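Local coordinates for protein putative acetyltransferase (Nocardia farcinica, PDB 3D9W) that probably transfers an acetyl group from acetyl-coenzyme A to the nitrogen of arylamine substrates, at residues A56-P61 with G273-A278; G79-E84 with S216-R221; F139-L144 with D230-L235; L179-F182 with W187-R190; D250-A253 with G257-P260. One frame throughout, in Å; residues are numbered along the deposited sequence.

Contact 1: residues A56-P61 with G273-A278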
# COMPACT_ATOMS: atom_id res chain seq x y z
N ALA A 56 -0.92 12.09 9.48
CA ALA A 56 -0.49 13.26 8.71
C ALA A 56 -1.55 14.37 8.72
O ALA A 56 -1.22 15.55 8.79
CB ALA A 56 -0.17 12.84 7.28
N VAL A 57 -2.82 13.99 8.65
CA VAL A 57 -3.88 14.97 8.64
C VAL A 57 -4.07 15.58 10.02
O VAL A 57 -4.57 16.69 10.15
CB VAL A 57 -5.21 14.36 8.23
CG1 VAL A 57 -6.22 15.47 7.99
CG2 VAL A 57 -5.03 13.50 6.98
N LEU A 58 -3.68 14.84 11.04
CA LEU A 58 -3.82 15.34 12.40
C LEU A 58 -2.60 16.16 12.81
O LEU A 58 -2.48 16.57 13.96
CB LEU A 58 -4.03 14.17 13.36
CG LEU A 58 -5.32 13.40 13.08
CD1 LEU A 58 -5.45 12.20 14.00
CD2 LEU A 58 -6.49 14.33 13.25
N GLY A 59 -1.71 16.40 11.84
CA GLY A 59 -0.51 17.18 12.11
C GLY A 59 0.59 16.41 12.81
O GLY A 59 1.62 16.97 13.18
N ARG A 60 0.38 15.11 12.98
CA ARG A 60 1.36 14.28 13.64
C ARG A 60 2.29 13.59 12.64
O ARG A 60 2.00 13.47 11.45
CB ARG A 60 0.64 13.26 14.53
CG ARG A 60 -0.28 13.91 15.54
CD ARG A 60 -0.71 12.96 16.65
NE ARG A 60 -1.70 11.97 16.24
CZ ARG A 60 -2.99 12.03 16.54
NH1 ARG A 60 -3.47 13.04 17.26
NH2 ARG A 60 -3.81 11.06 16.16
N PRO A 61 3.46 13.15 13.13
CA PRO A 61 4.47 12.47 12.32
C PRO A 61 4.14 11.00 12.04
O PRO A 61 3.39 10.37 12.79
CB PRO A 61 5.72 12.61 13.18
CG PRO A 61 5.17 12.45 14.56
CD PRO A 61 3.94 13.36 14.50
N GLY A 273 -11.71 10.27 20.78
CA GLY A 273 -12.66 11.33 20.49
C GLY A 273 -11.96 12.58 20.01
O GLY A 273 -12.31 13.13 18.96
N PRO A 274 -10.96 13.06 20.76
CA PRO A 274 -10.24 14.27 20.35
C PRO A 274 -9.85 14.28 18.87
O PRO A 274 -9.90 15.33 18.23
CB PRO A 274 -9.03 14.27 21.28
CG PRO A 274 -9.63 13.74 22.54
CD PRO A 274 -10.45 12.56 22.05
N ASP A 275 -9.48 13.11 18.35
CA ASP A 275 -9.10 12.99 16.93
C ASP A 275 -10.34 13.06 16.01
O ASP A 275 -10.34 13.80 15.02
CB ASP A 275 -8.32 11.68 16.69
CG ASP A 275 -6.92 11.70 17.30
OD1 ASP A 275 -6.40 12.79 17.61
OD2 ASP A 275 -6.31 10.61 17.45
N LEU A 276 -11.38 12.28 16.33
CA LEU A 276 -12.62 12.31 15.54
C LEU A 276 -13.08 13.75 15.56
O LEU A 276 -13.31 14.36 14.51
CB LEU A 276 -13.69 11.44 16.19
CG LEU A 276 -13.36 9.97 16.38
CD1 LEU A 276 -14.47 9.28 17.13
CD2 LEU A 276 -13.15 9.33 15.02
N ASP A 277 -13.21 14.30 16.77
CA ASP A 277 -13.60 15.69 16.95
C ASP A 277 -12.73 16.54 16.02
O ASP A 277 -13.24 17.32 15.21
CB ASP A 277 -13.40 16.10 18.41
CG ASP A 277 -14.71 16.18 19.19
OD1 ASP A 277 -15.51 15.21 19.14
OD2 ASP A 277 -14.95 17.21 19.86
N ALA A 278 -11.41 16.39 16.15
CA ALA A 278 -10.45 17.12 15.32
C ALA A 278 -10.71 16.88 13.84
O ALA A 278 -10.65 17.80 13.02
CB ALA A 278 -9.02 16.70 15.67
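R60 and L58, both part of the Schellman motif that ends helix 54-57, meet D275 and A278 of helix 273-280. G59, with positive phi, is the C-prime residue of the motif. The bonds from G59 N to A56 O and from R60 N to E55 O define it.

The close part of the contact is a two-nitrogen salt bridge. R60 meets D275 end-on, with NH1 3.0 Å from OD1 and NH2 2.8 Å from OD2. The two flat groups are not coplanar, since the guanidinium and carboxylate planes lie 42° apart. OD1 is met on its syn side, whereas OD2 is approached from above the carboxylate plane. The R60 chain bends at chi3 (-74°), and L58 CB sits over the centre of one guanidinium face, 4.0 Å above its plane. R60 NE forms a second salt bridge, to E55 OE1, so two acids hold the group and limit its rotation.

Toward A278 the contact thins. That residue is exposed, and its CB comes no nearer to L58 than 4.2 Å, at CD2. The two segments bury 156 Å² in all, which fits a small patch at the protein surface. L58 crosses D275 at about a right angle, and its other methyl, CD1, lies 3.6 Å from D275 CG.

Contact 2: residues G79-E84 with S216-R221; sequences GGYCYE and SPFTTR
The rings of Y81 and F218 meet obliquely, with planes 33° apart and centroids 5.4 Å from each other, a geometry that is neither a stack nor edge-to-face. The backbone N of Y83 lies at the edge of the Y81 ring, in its plane. E84 OE1 is modelled over one face, offset toward the rim, but its place is doubtful because it crowds a neighbouring residue. The closest approaches are by CB and CD2 of Y81: CD2 is 3.5 Å from F218 CD2, and CB is 3.6 Å from F218 CE2. The Y81 ring is brought there by a chi1 of 47°, which sets CG between the backbone N and the carbonyl carbon.

Y81 is the N-cap residue of helix 82-95 and the variable position of the RGGxC signature of arylamine N-acetyltransferases. In relatives the cysteine of this signature carries the acetyl group, consistent with a similar part for C82. V210 of helix 200-212 touches both side chains, and Y81 OH is hydrogen-bonded to N207 OD1. F218 belongs to the loop that follows this helix; its carbonyl O accepts a bond from N53 ND2, while T219 OG1 is hydrogen-bonded to S216 O, 2.8 Å away, and also to S213 O.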
# COMPACT_ATOMS: atom_id res chain seq x y z
N GLY A 79 -4.58 1.93 10.29
CA GLY A 79 -3.89 1.47 9.11
C GLY A 79 -2.73 2.39 8.83
O GLY A 79 -2.30 3.13 9.72
N GLY A 80 -2.21 2.34 7.61
CA GLY A 80 -1.10 3.19 7.21
C GLY A 80 -1.08 3.27 5.70
O GLY A 80 -1.91 2.66 5.05
N TYR A 81 -0.15 4.04 5.13
CA TYR A 81 -0.09 4.11 3.68
C TYR A 81 1.06 3.25 3.15
O TYR A 81 1.60 2.43 3.88
CB TYR A 81 -0.02 5.57 3.18
CG TYR A 81 0.97 6.46 3.87
CD1 TYR A 81 2.31 6.08 4.00
CD2 TYR A 81 0.59 7.72 4.34
CE1 TYR A 81 3.23 6.93 4.58
CE2 TYR A 81 1.50 8.58 4.92
CZ TYR A 81 2.82 8.18 5.04
OH TYR A 81 3.75 9.03 5.60
N CYS A 82 1.42 3.45 1.88
CA CYS A 82 2.47 2.65 1.25
C CYS A 82 3.71 2.30 2.09
O CYS A 82 3.98 1.12 2.33
CB CYS A 82 2.90 3.30 -0.06
SG CYS A 82 3.79 4.88 0.11
N TYR A 83 4.46 3.30 2.53
CA TYR A 83 5.67 3.05 3.31
C TYR A 83 5.42 2.24 4.58
O TYR A 83 6.14 1.28 4.88
CB TYR A 83 6.35 4.37 3.66
CG TYR A 83 6.92 5.12 2.47
CD1 TYR A 83 8.02 4.64 1.77
CD2 TYR A 83 6.34 6.32 2.03
CE1 TYR A 83 8.55 5.33 0.68
CE2 TYR A 83 6.85 7.01 0.94
CZ TYR A 83 7.96 6.51 0.27
OH TYR A 83 8.48 7.19 -0.80
N GLU A 84 4.42 2.63 5.35
CA GLU A 84 4.10 1.94 6.58
C GLU A 84 3.80 0.48 6.27
O GLU A 84 4.32 -0.43 6.90
CB GLU A 84 2.89 2.60 7.25
CG GLU A 84 3.13 4.02 7.71
CD GLU A 84 1.85 4.75 8.06
OE1 GLU A 84 1.09 5.09 7.14
OE2 GLU A 84 1.59 4.99 9.26
N SER A 216 2.51 17.97 -1.00
CA SER A 216 1.83 16.67 -0.93
C SER A 216 0.34 16.70 -0.53
O SER A 216 -0.04 17.35 0.45
CB SER A 216 2.59 15.76 0.05
OG SER A 216 1.80 14.66 0.49
N PRO A 217 -0.51 15.99 -1.29
CA PRO A 217 -1.96 15.92 -1.03
C PRO A 217 -2.30 15.08 0.21
O PRO A 217 -3.31 15.30 0.90
CB PRO A 217 -2.51 15.28 -2.31
CG PRO A 217 -1.48 15.63 -3.35
CD PRO A 217 -0.19 15.42 -2.61
N PHE A 218 -1.45 14.10 0.48
CA PHE A 218 -1.64 13.19 1.61
C PHE A 218 -1.70 13.87 2.96
O PHE A 218 -2.26 13.31 3.90
CB PHE A 218 -0.51 12.16 1.63
CG PHE A 218 -0.90 10.82 1.12
CD1 PHE A 218 -1.92 10.68 0.17
CD2 PHE A 218 -0.23 9.67 1.56
CE1 PHE A 218 -2.26 9.43 -0.34
CE2 PHE A 218 -0.56 8.41 1.06
CZ PHE A 218 -1.58 8.28 0.11
N THR A 219 -1.13 15.06 3.05
CA THR A 219 -1.09 15.80 4.31
C THR A 219 -2.32 16.66 4.51
O THR A 219 -2.59 17.13 5.61
CB THR A 219 0.12 16.73 4.32
OG1 THR A 219 0.03 17.61 3.19
CG2 THR A 219 1.42 15.94 4.24
N THR A 220 -3.07 16.85 3.44
CA THR A 220 -4.26 17.68 3.49
C THR A 220 -5.49 17.03 4.12
O THR A 220 -5.62 17.03 5.34
CB THR A 220 -4.57 18.19 2.07
OG1 THR A 220 -4.92 17.08 1.22
CG2 THR A 220 -3.33 18.90 1.49
N ARG A 221 -6.38 16.47 3.31
CA ARG A 221 -7.59 15.83 3.83
C ARG A 221 -7.50 14.31 4.00
O ARG A 221 -6.57 13.65 3.50
CB ARG A 221 -8.80 16.13 2.94
CG ARG A 221 -8.68 15.56 1.53
CD ARG A 221 -8.46 16.69 0.57
NE ARG A 221 -8.62 16.29 -0.82
CZ ARG A 221 -8.68 17.15 -1.83
NH1 ARG A 221 -8.58 18.46 -1.59
NH2 ARG A 221 -8.81 16.70 -3.08

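Contact 3: residues F139-L144 with D230-L235; sequences FGRGPL and DRHHVL
R141 and H232 come together because both start with CG opposite the backbone N, at chi1 -174° and 177°, and because R141 then stays extended as far as NE. Its aliphatic chain is thereby laid across the imidazole at about a right angle. The result is a CH-pi contact: R141 CG stands 3.6 Å from the centroid of the H232 ring, 27° off the ring normal. CD continues the overlap, 3.3 Å from H232 ND1. V234 CG2 covers the opposite face of the ring, offset toward its rim, so the imidazole is sandwiched between a chain from across the contact and a side chain of its own strand.

Farther along, the R141 guanidinium is turned nearly perpendicular to the imidazole. Its NH2 forms a salt bridge to E243 OE2, so the charge is met beyond the histidine. At the other end of the ring, H232 NE2 is hydrogen-bonded to Q225 OE1 and also lies 3.2 Å from G140 O. Q225 serves both sides, since its NE2 donates to F139 O. W161 touches R141 and H232 alike. On strand 232-236, H233 points away from the contact, where R231 NE donates to H233 NE2 over 3.0 Å.

The segment 139-144 is a loop without regular structure, with a cis peptide before P143, and it connects two strands of the eight-stranded sheet. Here it packs on the separate four-stranded sheet, a meeting of the beta domain with the C-terminal alpha/beta region that fits the arylamine N-acetyltransferase fold.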
# COMPACT_ATOMS: atom_id res chain seq x y z
N PHE A 139 -0.49 0.01 -1.71
CA PHE A 139 -1.22 0.94 -2.57
C PHE A 139 -2.61 1.23 -2.01
O PHE A 139 -3.12 2.35 -2.14
CB PHE A 139 -1.34 0.39 -4.00
CG PHE A 139 -1.85 1.42 -4.99
CD1 PHE A 139 -1.03 2.46 -5.42
CD2 PHE A 139 -3.15 1.36 -5.47
CE1 PHE A 139 -1.50 3.44 -6.30
CE2 PHE A 139 -3.64 2.33 -6.36
CZ PHE A 139 -2.81 3.37 -6.77
N GLY A 140 -3.23 0.23 -1.39
CA GLY A 140 -4.55 0.42 -0.83
C GLY A 140 -5.62 -0.23 -1.67
O GLY A 140 -6.76 -0.34 -1.24
N ARG A 141 -5.25 -0.66 -2.88
CA ARG A 141 -6.17 -1.32 -3.79
C ARG A 141 -5.51 -2.57 -4.37
O ARG A 141 -5.58 -2.83 -5.57
CB ARG A 141 -6.55 -0.36 -4.92
CG ARG A 141 -7.63 -0.87 -5.88
CD ARG A 141 -7.96 0.22 -6.88
NE ARG A 141 -9.01 -0.13 -7.83
CZ ARG A 141 -8.88 -1.01 -8.82
NH1 ARG A 141 -7.73 -1.66 -9.00
NH2 ARG A 141 -9.89 -1.22 -9.64
N GLY A 142 -4.87 -3.35 -3.51
CA GLY A 142 -4.20 -4.54 -3.97
C GLY A 142 -3.06 -4.13 -4.88
O GLY A 142 -2.56 -3.02 -4.76
N PRO A 143 -2.63 -5.01 -5.80
CA PRO A 143 -3.13 -6.35 -6.06
C PRO A 143 -3.07 -7.27 -4.85
O PRO A 143 -2.12 -7.21 -4.08
CB PRO A 143 -2.23 -6.83 -7.18
CG PRO A 143 -1.94 -5.61 -7.91
CD PRO A 143 -1.62 -4.64 -6.80
N LEU A 144 -4.07 -8.14 -4.70
CA LEU A 144 -4.11 -9.08 -3.58
C LEU A 144 -3.29 -10.35 -3.80
O LEU A 144 -3.44 -11.33 -3.07
CB LEU A 144 -5.55 -9.43 -3.22
CG LEU A 144 -6.53 -9.78 -4.35
CD1 LEU A 144 -6.09 -11.06 -5.04
CD2 LEU A 144 -7.93 -9.92 -3.76
N ASP A 230 -13.46 -8.88 -3.18
CA ASP A 230 -14.52 -8.57 -4.12
C ASP A 230 -14.94 -7.11 -4.22
O ASP A 230 -15.77 -6.76 -5.05
CB ASP A 230 -15.75 -9.42 -3.78
CG ASP A 230 -16.35 -9.05 -2.43
OD1 ASP A 230 -15.64 -8.45 -1.60
OD2 ASP A 230 -17.54 -9.38 -2.18
N ARG A 231 -14.37 -6.25 -3.39
CA ARG A 231 -14.73 -4.83 -3.42
C ARG A 231 -13.63 -3.94 -2.84
O ARG A 231 -12.75 -4.39 -2.11
CB ARG A 231 -16.03 -4.60 -2.66
CG ARG A 231 -15.98 -5.03 -1.21
CD ARG A 231 -17.30 -4.75 -0.50
NE ARG A 231 -17.12 -4.64 0.96
CZ ARG A 231 -16.93 -5.68 1.77
NH1 ARG A 231 -16.89 -6.92 1.29
NH2 ARG A 231 -16.74 -5.47 3.08
N HIS A 232 -13.70 -2.65 -3.18
CA HIS A 232 -12.70 -1.68 -2.75
C HIS A 232 -13.42 -0.43 -2.26
O HIS A 232 -14.17 0.20 -3.00
CB HIS A 232 -11.79 -1.36 -3.93
CG HIS A 232 -10.75 -0.31 -3.65
ND1 HIS A 232 -10.31 0.56 -4.62
CD2 HIS A 232 -10.04 -0.03 -2.54
CE1 HIS A 232 -9.37 1.34 -4.11
NE2 HIS A 232 -9.19 1.00 -2.85
N HIS A 233 -13.20 -0.07 -1.00
CA HIS A 233 -13.81 1.12 -0.43
C HIS A 233 -12.78 2.22 -0.44
O HIS A 233 -11.60 1.97 -0.24
CB HIS A 233 -14.24 0.89 1.01
CG HIS A 233 -15.36 -0.09 1.19
ND1 HIS A 233 -16.62 0.11 0.66
CD2 HIS A 233 -15.42 -1.27 1.85
CE1 HIS A 233 -17.40 -0.90 1.00
NE2 HIS A 233 -16.69 -1.75 1.72
N VAL A 234 -13.23 3.45 -0.67
CA VAL A 234 -12.34 4.61 -0.67
C VAL A 234 -13.02 5.85 -0.11
O VAL A 234 -14.15 6.17 -0.48
CB VAL A 234 -11.84 4.95 -2.10
CG1 VAL A 234 -11.01 6.23 -2.07
CG2 VAL A 234 -11.01 3.81 -2.66
N LEU A 235 -12.33 6.53 0.80
CA LEU A 235 -12.83 7.78 1.36
C LEU A 235 -11.88 8.88 0.93
O LEU A 235 -10.73 8.91 1.35
CB LEU A 235 -12.90 7.73 2.89
CG LEU A 235 -13.39 9.08 3.44
CD1 LEU A 235 -14.76 9.42 2.87
CD2 LEU A 235 -13.45 9.03 4.94

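Contact 4: residues L179-F182 with W187-R190; sequences LHQF and WVDR
F182 turns its edge toward the face of W187: the phenyl and the five-membered indole ring have centroids 4.7 Å apart and planes at 64°. F182 CD1 approaches indole CD1 of W187 to 3.3 Å, while F182 CB lies over the six-membered ring in a CH-pi contact. The indole edge carries H180 O, near its plane. Arginines of the neighbouring strand 161-169 add cation-pi contacts, R162 to F182 and R164 to W187.

Q181 and V188 point the same way on the other face of the hairpin, lying side by side with CG and CG1 3.8 Å apart. Beyond them Q181 and R190 cross at about a right angle. R190 grips Q181 side-on: NE is 2.9 Å and NH2 3.1 Å from the single atom OE1, which they reach from opposite faces of the amide plane, itself 73° from the guanidinium plane.

The antiparallel strands 175-183 and 188-193 are joined by R190 N to L179 O and Q181 N to V188 O, both 2.9 Å, whereas V188 N to Q181 O is weak. Q181 OE1 and the carbonyls of R141 and G142 together fix the orientation of R190, whose NH1 also forms a salt bridge with D136.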
# COMPACT_ATOMS: atom_id res chain seq x y z
N LEU A 179 2.28 -0.46 -14.58
CA LEU A 179 1.22 -1.38 -14.22
C LEU A 179 -0.10 -0.71 -14.57
O LEU A 179 -0.32 0.44 -14.22
CB LEU A 179 1.26 -1.68 -12.72
CG LEU A 179 0.27 -2.76 -12.29
CD1 LEU A 179 0.79 -4.11 -12.75
CD2 LEU A 179 0.11 -2.74 -10.78
N HIS A 180 -0.97 -1.43 -15.28
CA HIS A 180 -2.27 -0.88 -15.68
C HIS A 180 -3.40 -1.57 -14.94
O HIS A 180 -3.44 -2.79 -14.89
CB HIS A 180 -2.49 -1.08 -17.19
CG HIS A 180 -1.55 -0.30 -18.05
ND1 HIS A 180 -1.80 1.00 -18.45
CD2 HIS A 180 -0.37 -0.64 -18.62
CE1 HIS A 180 -0.81 1.42 -19.22
NE2 HIS A 180 0.07 0.45 -19.34
N GLN A 181 -4.33 -0.81 -14.38
CA GLN A 181 -5.45 -1.41 -13.67
C GLN A 181 -6.74 -0.98 -14.34
O GLN A 181 -6.80 0.09 -14.91
CB GLN A 181 -5.48 -0.94 -12.22
CG GLN A 181 -5.68 0.55 -12.08
CD GLN A 181 -6.06 0.97 -10.68
OE1 GLN A 181 -5.42 0.59 -9.71
NE2 GLN A 181 -7.11 1.78 -10.57
N PHE A 182 -7.77 -1.83 -14.26
CA PHE A 182 -9.08 -1.52 -14.84
C PHE A 182 -9.98 -1.04 -13.71
O PHE A 182 -10.07 -1.70 -12.67
CB PHE A 182 -9.70 -2.76 -15.49
CG PHE A 182 -10.93 -2.46 -16.30
CD1 PHE A 182 -10.82 -1.85 -17.55
CD2 PHE A 182 -12.19 -2.72 -15.78
CE1 PHE A 182 -11.97 -1.51 -18.27
CE2 PHE A 182 -13.35 -2.37 -16.50
CZ PHE A 182 -13.23 -1.76 -17.75
N TRP A 187 -9.63 1.38 -18.34
CA TRP A 187 -8.23 1.09 -18.11
C TRP A 187 -7.48 2.36 -17.75
O TRP A 187 -7.91 3.47 -18.04
CB TRP A 187 -7.60 0.47 -19.35
CG TRP A 187 -7.85 -0.98 -19.43
CD1 TRP A 187 -8.84 -1.60 -20.13
CD2 TRP A 187 -7.13 -2.01 -18.75
NE1 TRP A 187 -8.79 -2.96 -19.92
CE2 TRP A 187 -7.75 -3.24 -19.07
CE3 TRP A 187 -6.03 -2.01 -17.88
CZ2 TRP A 187 -7.30 -4.46 -18.57
CZ3 TRP A 187 -5.58 -3.23 -17.38
CH2 TRP A 187 -6.22 -4.44 -17.72
N VAL A 188 -6.34 2.19 -17.11
CA VAL A 188 -5.56 3.34 -16.73
C VAL A 188 -4.22 2.89 -16.17
O VAL A 188 -4.07 1.75 -15.70
CB VAL A 188 -6.31 4.21 -15.68
CG1 VAL A 188 -6.38 3.48 -14.36
CG2 VAL A 188 -5.62 5.54 -15.52
N ASP A 189 -3.25 3.78 -16.26
CA ASP A 189 -1.92 3.53 -15.75
C ASP A 189 -1.93 3.90 -14.26
O ASP A 189 -2.18 5.04 -13.89
CB ASP A 189 -0.91 4.37 -16.52
CG ASP A 189 -1.30 5.85 -16.58
OD1 ASP A 189 -1.09 6.57 -15.58
OD2 ASP A 189 -1.83 6.29 -17.63
N ARG A 190 -1.70 2.91 -13.42
CA ARG A 190 -1.68 3.17 -11.99
C ARG A 190 -0.40 3.95 -11.71
O ARG A 190 -0.46 5.12 -11.35
CB ARG A 190 -1.69 1.85 -11.19
CG ARG A 190 -1.67 2.06 -9.68
CD ARG A 190 -1.53 0.78 -8.87
NE ARG A 190 -2.78 0.04 -8.76
CZ ARG A 190 -3.02 -0.90 -7.85
NH1 ARG A 190 -2.08 -1.22 -6.96
NH2 ARG A 190 -4.20 -1.52 -7.82

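Contact 5: residues D250-A253 with G257-P260; sequences DIRA and GELP
A weak, surface salt bridge between R252 and E258 spans the turn that leads from strand 249-253, the outermost of the four-stranded sheet on this side, into helix 259-265. The evidence for weakness is direct. R252 NH1 stands 3.4 Å from E258 OE2, and the N-H...O angle is only 127°. The oxygen sits at the edge of the guanidinium, in its plane, but the carboxylate is turned steeply against it, with the two planes 71° apart. One nitrogen meets one oxygen, and the segments bury just 83 Å² between them.

R252 reaches across by bending at chi2 and chi3 (80°), whereas E258 extends beyond CG. The backbones stay well separated, the nearest CA atoms, those of A253 and E258, being 9.9 Å apart. E258 has a firmer partner inside the turn: its OE1 accepts a hydrogen bond from T255 N. The next residue, L259, is buried and packs on L238 and W284.

With R252 exposed and also touching a crystal neighbour, water would be expected to compete for the ion pair. Its contribution is therefore probably modest, and the bond of E258 to T255 N seems the more specific of the two.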
# COMPACT_ATOMS: atom_id res chain seq x y z
N ASP A 250 -20.33 2.77 -6.99
CA ASP A 250 -21.32 3.72 -6.51
C ASP A 250 -20.64 4.62 -5.49
O ASP A 250 -19.61 4.27 -4.93
CB ASP A 250 -22.51 3.01 -5.88
CG ASP A 250 -22.12 2.17 -4.70
OD1 ASP A 250 -21.83 2.76 -3.63
OD2 ASP A 250 -22.10 0.92 -4.84
N ILE A 251 -21.20 5.80 -5.28
CA ILE A 251 -20.61 6.73 -4.34
C ILE A 251 -21.63 7.33 -3.41
O ILE A 251 -22.84 7.13 -3.56
CB ILE A 251 -19.96 7.90 -5.06
CG1 ILE A 251 -21.00 8.54 -5.98
CG2 ILE A 251 -18.73 7.43 -5.84
CD1 ILE A 251 -20.81 10.01 -6.17
N ARG A 252 -21.14 8.10 -2.47
CA ARG A 252 -22.00 8.74 -1.50
C ARG A 252 -21.31 10.02 -1.09
O ARG A 252 -20.08 10.06 -0.97
CB ARG A 252 -22.18 7.81 -0.29
CG ARG A 252 -23.31 8.20 0.66
CD ARG A 252 -24.21 7.00 1.01
NE ARG A 252 -23.63 6.15 2.06
CZ ARG A 252 -23.55 6.47 3.35
NH1 ARG A 252 -24.00 7.64 3.79
NH2 ARG A 252 -23.01 5.61 4.21
N ALA A 253 -22.10 11.07 -0.93
CA ALA A 253 -21.59 12.36 -0.50
C ALA A 253 -21.89 12.43 0.99
O ALA A 253 -23.04 12.56 1.41
CB ALA A 253 -22.29 13.47 -1.23
N GLY A 257 -20.46 14.69 10.28
CA GLY A 257 -21.01 13.86 11.33
C GLY A 257 -21.07 12.39 10.98
O GLY A 257 -21.09 11.54 11.86
N GLU A 258 -21.10 12.08 9.69
CA GLU A 258 -21.18 10.71 9.21
C GLU A 258 -19.83 10.00 9.20
O GLU A 258 -19.77 8.77 9.16
CB GLU A 258 -21.75 10.68 7.78
CG GLU A 258 -23.19 11.12 7.63
CD GLU A 258 -23.67 10.98 6.18
OE1 GLU A 258 -23.10 11.68 5.30
OE2 GLU A 258 -24.60 10.18 5.92
N LEU A 259 -18.75 10.77 9.23
CA LEU A 259 -17.41 10.20 9.19
C LEU A 259 -17.07 9.13 10.21
O LEU A 259 -16.63 8.04 9.84
CB LEU A 259 -16.37 11.32 9.22
CG LEU A 259 -16.30 12.15 7.94
CD1 LEU A 259 -15.36 13.30 8.14
CD2 LEU A 259 -15.85 11.28 6.77
N PRO A 260 -17.26 9.41 11.52
CA PRO A 260 -16.94 8.42 12.56
C PRO A 260 -17.43 7.00 12.30
O PRO A 260 -16.66 6.05 12.36
CB PRO A 260 -17.58 9.02 13.81
CG PRO A 260 -17.36 10.46 13.59
CD PRO A 260 -17.77 10.64 12.14

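Contact 1 encloses all the others along the chain, joining the end of helix 54-57 and the turn after it to helix 273-280. Contacts 2 and 3 interleave, contact 4 is nested within both, and contact 5 follows them. Contact 2 touches contact 1 through V57 against the loop at T220, their centres 13 Å apart. R190 of contact 4 probably bonds to the carbonyls of R141 and G142 in contact 3, whose L235 packs on L259 of contact 5. Contacts 3 and 5 share the four-stranded sheet, whereas contact 4 belongs to the eight-stranded one. Contacts 1 and 4 are most distant, about 33 Å between centres. Contact 3 is buried, while contacts 1 and 5 lie at the surface, so the set runs from core to outside.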